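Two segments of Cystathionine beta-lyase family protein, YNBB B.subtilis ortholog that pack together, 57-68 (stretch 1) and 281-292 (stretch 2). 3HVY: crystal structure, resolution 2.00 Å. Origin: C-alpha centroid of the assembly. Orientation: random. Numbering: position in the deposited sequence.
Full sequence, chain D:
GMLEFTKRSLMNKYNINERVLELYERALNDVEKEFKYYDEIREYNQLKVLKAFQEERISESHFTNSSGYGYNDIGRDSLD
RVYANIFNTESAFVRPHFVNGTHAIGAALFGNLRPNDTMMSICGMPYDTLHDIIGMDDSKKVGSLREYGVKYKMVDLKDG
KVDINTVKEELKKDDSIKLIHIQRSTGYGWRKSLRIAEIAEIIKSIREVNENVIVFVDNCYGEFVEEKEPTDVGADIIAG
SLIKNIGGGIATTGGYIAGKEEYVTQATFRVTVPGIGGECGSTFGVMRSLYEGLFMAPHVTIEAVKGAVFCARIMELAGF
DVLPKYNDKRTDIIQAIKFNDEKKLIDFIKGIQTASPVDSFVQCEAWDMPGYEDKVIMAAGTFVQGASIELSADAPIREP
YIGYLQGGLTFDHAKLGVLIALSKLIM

Stretch 1 (57-68) RISESHFTNSSG
Stretch 2 (281-292) GSTFGVMRSLYE

Two direct hydrogen bonds fasten the end of stretch 1 to the start of stretch 2: S282 OG donates to G68 O (2.8 Å), and T283 N donates to S66 OG (3.0 Å, 141° at the hydrogen). S66, S282 and T283 all use p rotamers (chi1 52°, 52°, 54°), and the short S282 side chain points toward stretch 1, its CB 3.2 Å from S66 OG. The stretches run antiparallel, pairing S66 with S282 (CA–CA 5.0 Å), N65 with G285 (4.4 Å) and F63 with R288 (5.0 Å).

Between the two backbones, four waters add bridges between the stretches, some to groups that are also bonded directly. Water 2 donates to T283 OG1 (2.6 Å) and accepts from G285 N (2.9 Å) and S66 N (3.1 Å); water 3 joins S66 O (3.1 Å), S282 OG (2.8 Å) and F284 N (2.8 Å); water 4 links G68 O (2.7 Å) to S282 N (3.0 Å); water 1 links T64 O (2.9 Å) to R288 N (3.0 Å).

A type I' turn, T283 to V286, closed by V286 N to T283 O (3.0 Å), leads toward the helix that carries M287 to E292. G285 has phi/psi 74/13, which favours glycine; an ideal CB would lie a tight 3.3 Å from N65 OD1.

Farther along, the contact is packing. After the 3-10 segment 60-62, F63 (chi1 -50°, chi2 -34°) is buried against two helical side chains: R288, t at chi1 and chi2, lays CG over its face, 4.2 Å from the ring centroid, while the F63 edge meets the Y291 face (centroids 5.8 Å, planes 61°). Selenomethionine M287 (m, m, m) brings CG to 3.3 Å from T64 OG1. Y291 (chi1 -81°) points toward stretch 1, where buried I58 (m, m) sets CD1 3.5 Å from Y291 CE1. Together the stretches bury 628 Å².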

# COMPACT_ATOMS: atom_id res chain seq x y z
N ARG D 57 15.29 -11.58 -16.62
CA ARG D 57 16.16 -10.85 -15.72
C ARG D 57 15.40 -10.05 -14.64
O ARG D 57 15.66 -8.87 -14.39
CB ARG D 57 17.14 -9.98 -16.49
CG ARG D 57 18.03 -10.73 -17.45
CD ARG D 57 18.97 -9.78 -18.17
NE ARG D 57 20.23 -10.47 -18.39
CZ ARG D 57 21.39 -10.20 -17.79
NH1 ARG D 57 21.54 -9.18 -16.94
NH2 ARG D 57 22.45 -10.94 -18.08
N ILE D 58 14.48 -10.70 -13.97
CA ILE D 58 13.75 -10.05 -12.93
C ILE D 58 14.71 -9.61 -11.84
O ILE D 58 15.62 -10.36 -11.48
CB ILE D 58 12.59 -10.94 -12.43
CG1 ILE D 58 11.61 -11.18 -13.59
CG2 ILE D 58 11.91 -10.33 -11.23
CD1 ILE D 58 11.02 -9.92 -14.26
N SER D 59 14.54 -8.36 -11.38
CA SER D 59 15.31 -7.81 -10.29
C SER D 59 14.43 -6.99 -9.37
O SER D 59 13.21 -6.78 -9.63
CB SER D 59 16.43 -6.92 -10.82
OG SER D 59 15.86 -5.86 -11.48
N GLU D 60 15.05 -6.47 -8.30
CA GLU D 60 14.33 -5.60 -7.34
C GLU D 60 13.68 -4.40 -8.07
O GLU D 60 12.58 -3.99 -7.71
CB GLU D 60 15.24 -5.16 -6.18
N SER D 61 14.29 -3.91 -9.15
CA SER D 61 13.73 -2.77 -9.87
C SER D 61 12.41 -3.05 -10.62
O SER D 61 11.71 -2.13 -11.08
CB SER D 61 14.77 -2.18 -10.80
OG SER D 61 15.39 -3.18 -11.57
N HIS D 62 12.05 -4.32 -10.72
CA HIS D 62 10.74 -4.70 -11.25
C HIS D 62 9.65 -4.59 -10.20
O HIS D 62 8.45 -4.73 -10.53
CB HIS D 62 10.79 -6.13 -11.81
CG HIS D 62 11.60 -6.21 -13.05
ND1 HIS D 62 12.95 -6.54 -13.05
CD2 HIS D 62 11.29 -5.90 -14.33
CE1 HIS D 62 13.41 -6.48 -14.28
NE2 HIS D 62 12.43 -6.07 -15.07
N PHE D 63 10.05 -4.36 -8.93
CA PHE D 63 9.04 -4.21 -7.85
C PHE D 63 8.67 -2.72 -7.74
O PHE D 63 9.00 -1.99 -6.80
CB PHE D 63 9.50 -4.82 -6.51
CG PHE D 63 10.02 -6.26 -6.62
CD1 PHE D 63 9.47 -7.14 -7.54
CD2 PHE D 63 11.00 -6.73 -5.77
CE1 PHE D 63 9.93 -8.43 -7.66
CE2 PHE D 63 11.47 -8.05 -5.89
CZ PHE D 63 10.89 -8.89 -6.85
N THR D 64 7.96 -2.30 -8.79
CA THR D 64 7.57 -0.94 -9.02
C THR D 64 6.39 -0.52 -8.11
O THR D 64 5.69 -1.34 -7.47
CB THR D 64 7.20 -0.72 -10.53
OG1 THR D 64 6.09 -1.57 -10.88
CG2 THR D 64 8.37 -1.00 -11.43
N ASN D 65 6.25 0.81 -8.09
CA ASN D 65 5.29 1.53 -7.34
C ASN D 65 4.75 2.66 -8.27
O ASN D 65 4.86 3.87 -7.96
CB ASN D 65 6.02 2.12 -6.16
CG ASN D 65 5.09 2.71 -5.17
OD1 ASN D 65 3.98 2.20 -5.03
ND2 ASN D 65 5.52 3.79 -4.48
N SER D 66 4.21 2.28 -9.42
CA SER D 66 3.77 3.29 -10.41
C SER D 66 2.54 4.05 -9.93
O SER D 66 1.77 3.54 -9.11
CB SER D 66 3.48 2.67 -11.76
OG SER D 66 2.58 1.57 -11.63
N SER D 67 2.38 5.27 -10.47
CA SER D 67 1.25 6.14 -10.21
C SER D 67 0.70 6.68 -11.50
O SER D 67 1.29 6.53 -12.60
CB SER D 67 1.66 7.32 -9.31
OG SER D 67 2.52 8.22 -9.99
N GLY D 68 -0.43 7.35 -11.36
CA GLY D 68 -1.09 8.01 -12.47
C GLY D 68 -1.22 7.08 -13.65
O GLY D 68 -1.67 5.98 -13.48
N GLY D 281 -1.85 2.32 -17.23
CA GLY D 281 -2.38 1.55 -16.11
C GLY D 281 -1.36 1.33 -15.03
O GLY D 281 -0.66 0.33 -15.09
N SER D 282 -1.29 2.23 -14.04
CA SER D 282 -0.38 2.00 -12.93
C SER D 282 -0.94 0.84 -12.07
O SER D 282 -2.11 0.46 -12.20
CB SER D 282 -0.16 3.25 -12.11
OG SER D 282 -1.41 3.78 -11.74
N THR D 283 -0.10 0.35 -11.16
CA THR D 283 -0.34 -0.95 -10.55
C THR D 283 -0.37 -0.96 -9.03
O THR D 283 -0.24 -2.00 -8.41
CB THR D 283 0.61 -2.00 -11.13
OG1 THR D 283 1.97 -1.54 -11.00
CG2 THR D 283 0.29 -2.18 -12.63
N PHE D 284 -0.59 0.20 -8.44
CA PHE D 284 -0.91 0.28 -7.01
C PHE D 284 0.09 -0.33 -6.03
O PHE D 284 -0.26 -0.57 -4.90
CB PHE D 284 -2.30 -0.33 -6.77
CG PHE D 284 -3.35 0.13 -7.76
CD1 PHE D 284 -3.88 1.40 -7.67
CD2 PHE D 284 -3.76 -0.69 -8.78
CE1 PHE D 284 -4.85 1.83 -8.58
CE2 PHE D 284 -4.72 -0.27 -9.71
CZ PHE D 284 -5.25 1.01 -9.60
N GLY D 285 1.34 -0.54 -6.45
CA GLY D 285 2.35 -1.19 -5.64
C GLY D 285 2.19 -2.71 -5.48
O GLY D 285 2.85 -3.31 -4.65
N VAL D 286 1.32 -3.34 -6.27
CA VAL D 286 1.13 -4.79 -6.13
C VAL D 286 2.18 -5.69 -6.80
O VAL D 286 2.13 -6.91 -6.66
CB VAL D 286 -0.29 -5.23 -6.60
CG1 VAL D 286 -1.32 -4.37 -5.92
CG2 VAL D 286 -0.45 -5.23 -8.16
N MSE D 287 3.15 -5.12 -7.51
CA MSE D 287 3.98 -5.97 -8.38
C MSE D 287 4.78 -7.02 -7.59
O MSE D 287 4.81 -8.19 -7.98
CB MSE D 287 4.89 -5.14 -9.30
CG MSE D 287 4.16 -4.22 -10.30
SE MSE D 287 2.76 -5.12 -11.36
CE MSE D 287 3.87 -6.56 -11.93
N ARG D 288 5.43 -6.66 -6.47
CA ARG D 288 6.19 -7.68 -5.73
C ARG D 288 5.28 -8.89 -5.40
O ARG D 288 5.64 -10.02 -5.60
CB ARG D 288 6.80 -7.08 -4.46
CG ARG D 288 7.64 -8.02 -3.65
CD ARG D 288 8.17 -7.40 -2.34
NE ARG D 288 9.22 -6.41 -2.63
CZ ARG D 288 9.06 -5.09 -2.53
NH1 ARG D 288 7.93 -4.56 -2.09
NH2 ARG D 288 10.05 -4.28 -2.84
N SER D 289 4.06 -8.64 -4.94
CA SER D 289 3.19 -9.71 -4.53
C SER D 289 2.78 -10.58 -5.71
O SER D 289 2.62 -11.79 -5.55
CB SER D 289 1.98 -9.14 -3.77
OG SER D 289 1.05 -8.55 -4.68
N LEU D 290 2.62 -9.98 -6.90
CA LEU D 290 2.23 -10.76 -8.08
C LEU D 290 3.37 -11.65 -8.55
O LEU D 290 3.15 -12.81 -8.90
CB LEU D 290 1.75 -9.87 -9.24
CG LEU D 290 0.48 -9.04 -9.00
CD1 LEU D 290 0.07 -8.21 -10.24
CD2 LEU D 290 -0.64 -10.02 -8.50
N TYR D 291 4.61 -11.15 -8.49
CA TYR D 291 5.76 -11.96 -8.85
C TYR D 291 5.98 -13.07 -7.84
O TYR D 291 6.19 -14.21 -8.20
CB TYR D 291 7.06 -11.10 -8.89
CG TYR D 291 7.29 -10.27 -10.17
CD1 TYR D 291 7.80 -10.87 -11.33
CD2 TYR D 291 7.05 -8.91 -10.21
CE1 TYR D 291 8.05 -10.14 -12.46
CE2 TYR D 291 7.27 -8.18 -11.34
CZ TYR D 291 7.77 -8.79 -12.47
OH TYR D 291 7.99 -8.09 -13.64
N GLU D 292 6.00 -12.72 -6.55
CA GLU D 292 6.22 -13.74 -5.55
C GLU D 292 5.11 -14.77 -5.60
O GLU D 292 5.35 -15.93 -5.46
CB GLU D 292 6.29 -13.15 -4.13
CG GLU D 292 6.66 -14.25 -3.14
CD GLU D 292 6.95 -13.78 -1.71
OE1 GLU D 292 6.77 -12.58 -1.41
OE2 GLU D 292 7.39 -14.65 -0.91
O HOH W 1 5.85 -3.77 -5.95
O HOH W 2 3.01 -0.53 -8.85
O HOH W 3 -1.23 2.90 -9.07
O HOH W 4 -3.48 4.22 -14.52